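PDB 1VPD: tartronate semialdehyde reductase from Salmonella typhimurium, which probably catalyses the NAD(P)H-dependent reduction of tartronate semialdehyde to D-glycerate, the last step of galactarate breakdown. Local coordinates for residues M20-Y29 / Y152-G160. Numbering follows the deposited sequence.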
loop_
_atom_site.group_PDB
_atom_site.type_symbol
_atom_site.label_atom_id
_atom_site.label_comp_id
_atom_site.label_asym_id
_atom_site.label_seq_id
_atom_site.Cartn_x
_atom_site.Cartn_y
_atom_site.Cartn_z
HETATM N N MSE A 20 -1.934 4.634 -10.291
HETATM C CA MSE A 20 -1.076 3.612 -10.832
HETATM C C MSE A 20 -1.572 3.165 -12.223
HETATM O O MSE A 20 -0.790 3.081 -13.167
HETATM C CB MSE A 20 -1.018 2.436 -9.869
HETATM C CG MSE A 20 -0.182 2.781 -8.612
HETATM SE SE MSE A 20 -0.488 1.483 -7.171
HETATM C CE MSE A 20 0.642 0.052 -7.805
ATOM N N SER A 21 -2.867 2.899 -12.320
ATOM C CA SER A 21 -3.470 2.493 -13.592
ATOM C C SER A 21 -3.280 3.582 -14.650
ATOM O O SER A 21 -3.004 3.267 -15.819
ATOM C CB SER A 21 -4.951 2.128 -13.421
ATOM O OG SER A 21 -5.785 3.246 -13.199
ATOM N N LYS A 22 -3.401 4.848 -14.247
ATOM C CA LYS A 22 -3.224 5.960 -15.180
ATOM C C LYS A 22 -1.781 6.055 -15.672
ATOM O O LYS A 22 -1.540 6.351 -16.842
ATOM C CB LYS A 22 -3.711 7.273 -14.572
ATOM C CG LYS A 22 -5.208 7.325 -14.431
ATOM C CD LYS A 22 -5.634 8.684 -13.968
ATOM C CE LYS A 22 -7.110 8.748 -13.762
ATOM N NZ LYS A 22 -7.490 9.978 -13.030
ATOM N N ASN A 23 -0.804 5.733 -14.821
ATOM C CA ASN A 23 0.564 5.665 -15.281
ATOM C C ASN A 23 0.815 4.553 -16.296
ATOM O O ASN A 23 1.638 4.723 -17.204
ATOM C CB ASN A 23 1.550 5.593 -14.100
ATOM C CG ASN A 23 1.710 6.939 -13.427
ATOM O OD1 ASN A 23 1.614 7.980 -14.103
ATOM N ND2 ASN A 23 1.942 6.945 -12.094
ATOM N N LEU A 24 0.115 3.429 -16.167
ATOM C CA LEU A 24 0.236 2.349 -17.142
ATOM C C LEU A 24 -0.337 2.808 -18.480
ATOM O O LEU A 24 0.248 2.527 -19.526
ATOM C CB LEU A 24 -0.487 1.081 -16.683
ATOM C CG LEU A 24 0.138 0.293 -15.520
ATOM C CD1 LEU A 24 -0.660 -0.976 -15.263
ATOM C CD2 LEU A 24 1.606 -0.024 -15.742
ATOM N N LEU A 25 -1.451 3.521 -18.443
ATOM C CA LEU A 25 -2.072 4.021 -19.682
ATOM C C LEU A 25 -1.143 4.996 -20.395
ATOM O O LEU A 25 -1.003 4.935 -21.611
ATOM C CB LEU A 25 -3.414 4.679 -19.404
ATOM C CG LEU A 25 -4.538 3.722 -18.972
ATOM C CD1 LEU A 25 -5.686 4.481 -18.402
ATOM C CD2 LEU A 25 -5.024 2.848 -20.125
ATOM N N LYS A 26 -0.514 5.889 -19.631
ATOM C CA LYS A 26 0.458 6.837 -20.162
ATOM C C LYS A 26 1.688 6.169 -20.735
ATOM O O LYS A 26 2.292 6.688 -21.668
ATOM C CB LYS A 26 0.904 7.807 -19.071
ATOM C CG LYS A 26 -0.118 8.856 -18.755
ATOM C CD LYS A 26 0.544 10.096 -18.161
ATOM C CE LYS A 26 -0.087 10.456 -16.860
ATOM N NZ LYS A 26 -1.576 10.655 -16.964
ATOM N N ALA A 27 2.070 5.026 -20.180
ATOM C CA ALA A 27 3.197 4.260 -20.690
ATOM C C ALA A 27 2.837 3.425 -21.930
ATOM O O ALA A 27 3.689 2.710 -22.448
ATOM C CB ALA A 27 3.755 3.345 -19.598
ATOM N N GLY A 28 1.576 3.455 -22.346
ATOM C CA GLY A 28 1.138 2.796 -23.577
ATOM C C GLY A 28 0.502 1.422 -23.427
ATOM O O GLY A 28 0.251 0.744 -24.430
ATOM N N TYR A 29 0.246 0.985 -22.193
ATOM C CA TYR A 29 -0.421 -0.298 -21.973
ATOM C C TYR A 29 -1.917 -0.178 -22.199
ATOM O O TYR A 29 -2.518 0.859 -21.921
ATOM C CB TYR A 29 -0.125 -0.834 -20.557
ATOM C CG TYR A 29 1.323 -1.214 -20.371
ATOM C CD1 TYR A 29 1.782 -2.452 -20.770
ATOM C CD2 TYR A 29 2.242 -0.323 -19.822
ATOM C CE1 TYR A 29 3.109 -2.808 -20.642
ATOM C CE2 TYR A 29 3.583 -0.676 -19.678
ATOM C CZ TYR A 29 4.007 -1.922 -20.089
ATOM O OH TYR A 29 5.320 -2.317 -19.961
ATOM N N TYR A 152 8.800 -7.202 -15.286
ATOM C CA TYR A 152 9.561 -6.095 -14.720
ATOM C C TYR A 152 9.175 -4.768 -15.361
ATOM O O TYR A 152 8.907 -3.810 -14.668
ATOM C CB TYR A 152 11.088 -6.344 -14.825
ATOM C CG TYR A 152 11.912 -5.169 -14.346
ATOM C CD1 TYR A 152 12.289 -5.056 -13.011
ATOM C CD2 TYR A 152 12.261 -4.138 -15.211
ATOM C CE1 TYR A 152 13.027 -3.964 -12.565
ATOM C CE2 TYR A 152 12.983 -3.045 -14.774
ATOM C CZ TYR A 152 13.368 -2.964 -13.444
ATOM O OH TYR A 152 14.079 -1.878 -13.014
ATOM N N ASP A 153 9.156 -4.690 -16.696
ATOM C CA ASP A 153 8.852 -3.434 -17.358
ATOM C C ASP A 153 7.458 -2.939 -17.035
ATOM O O ASP A 153 7.256 -1.754 -16.867
ATOM C CB ASP A 153 8.993 -3.551 -18.885
ATOM C CG ASP A 153 10.440 -3.698 -19.339
ATOM O OD1 ASP A 153 11.392 -3.364 -18.598
ATOM O OD2 ASP A 153 10.721 -4.150 -20.473
ATOM N N LEU A 154 6.493 -3.847 -16.961
ATOM C CA LEU A 154 5.122 -3.477 -16.654
ATOM C C LEU A 154 5.074 -2.855 -15.250
ATOM O O LEU A 154 4.473 -1.805 -15.046
ATOM C CB LEU A 154 4.225 -4.714 -16.683
ATOM C CG LEU A 154 2.780 -4.513 -16.191
ATOM C CD1 LEU A 154 2.037 -3.492 -17.031
ATOM C CD2 LEU A 154 2.029 -5.820 -16.152
HETATM N N MSE A 155 5.690 -3.535 -14.289
HETATM C CA MSE A 155 5.704 -3.013 -12.907
HETATM C C MSE A 155 6.476 -1.693 -12.825
HETATM O O MSE A 155 6.069 -0.747 -12.124
HETATM C CB MSE A 155 6.283 -4.055 -11.944
HETATM C CG MSE A 155 5.377 -5.253 -11.738
HETATM SE SE MSE A 155 6.028 -6.549 -10.452
HETATM C CE MSE A 155 7.506 -7.355 -11.485
ATOM N N LYS A 156 7.588 -1.615 -13.553
ATOM C CA LYS A 156 8.452 -0.430 -13.536
ATOM C C LYS A 156 7.766 0.806 -14.109
ATOM O O LYS A 156 8.117 1.923 -13.759
ATOM C CB LYS A 156 9.783 -0.708 -14.248
ATOM C CG LYS A 156 10.793 0.419 -14.184
ATOM C CD LYS A 156 11.365 0.601 -12.770
ATOM C CE LYS A 156 12.443 1.694 -12.739
ATOM N NZ LYS A 156 11.883 3.037 -13.104
ATOM N N ALA A 157 6.773 0.620 -14.977
ATOM C CA ALA A 157 6.009 1.745 -15.502
ATOM C C ALA A 157 5.247 2.547 -14.445
ATOM O O ALA A 157 4.841 3.690 -14.703
ATOM C CB ALA A 157 5.045 1.266 -16.598
HETATM N N MSE A 158 5.068 1.967 -13.251
HETATM C CA MSE A 158 4.392 2.633 -12.133
HETATM C C MSE A 158 5.355 3.107 -11.038
HETATM O O MSE A 158 4.910 3.701 -10.040
HETATM C CB MSE A 158 3.389 1.669 -11.495
HETATM C CG MSE A 158 2.196 1.342 -12.388
HETATM SE SE MSE A 158 1.165 -0.175 -11.757
HETATM C CE MSE A 158 2.489 -1.542 -12.030
ATOM N N ALA A 159 6.648 2.872 -11.234
ATOM C CA ALA A 159 7.607 2.850 -10.133
ATOM C C ALA A 159 8.937 3.534 -10.423
ATOM O O ALA A 159 9.380 3.638 -11.581
ATOM C CB ALA A 159 7.881 1.394 -9.770
ATOM N N GLY A 160 9.599 3.950 -9.343
ATOM C CA GLY A 160 11.005 4.318 -9.378
ATOM C C GLY A 160 11.948 3.154 -9.167
ATOM O O GLY A 160 13.133 3.236 -9.508
HETATM O O HOH W 1 2.304 4.726 -10.303
#
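L24 packs on L154, A157 and M158, and Y29 on L154 and A157. One methyl of L24, CD2, does much of the touching. It lies 3.7 Å from L154 CD1 and 3.8 Å from A157 CB, and also meets M158 CG. The side chains of L24 and L154 cross at about a right angle. A27 adds a methyl-to-methyl contact with A157, CB to CB. Deeper in, the side chain of M158 packs across that of M20 at about a right angle, its CG 3.5 Å from the backbone O of M20. Its chi2 is extended (166°), which carries SE to M20 CB and L24 CG. Both M20 and M158 are selenomethionines.

The aromatic contact is a CH-pi interaction. L154 CD1 sits over the centre of the Y29 ring, 3.8 Å from the ring centroid and only 9° off the ring normal. With CG of L154 anti to the backbone N (chi1 172°), the second torsion then sets CD1 over the ring. Y29 OH reaches past it to the backbone, 3.5 Å from L154 CA.

Both segments belong to the Rossmann-type NAD-binding domain. Helix 17-26 follows the glycine-rich turn after strand 7-11, and M20 to N23 fall within the predicted NAD(+) site. A Schellman motif at G28 ends this helix and leads to Y29. Helix 145-156 leads through a type I turn, K156 to A159, toward strand 161-166. F10 of strand 7-11 touches M20, L24 and M158, and M98 also packs on M20 and M158.

The polar link is indirect. A water accepts from N23 ND2 at 2.9 Å and donates to M158 O at 2.8 Å. N23 ND2 also bonds to I133 O. K156 NZ bonds back to A159 O across the turn.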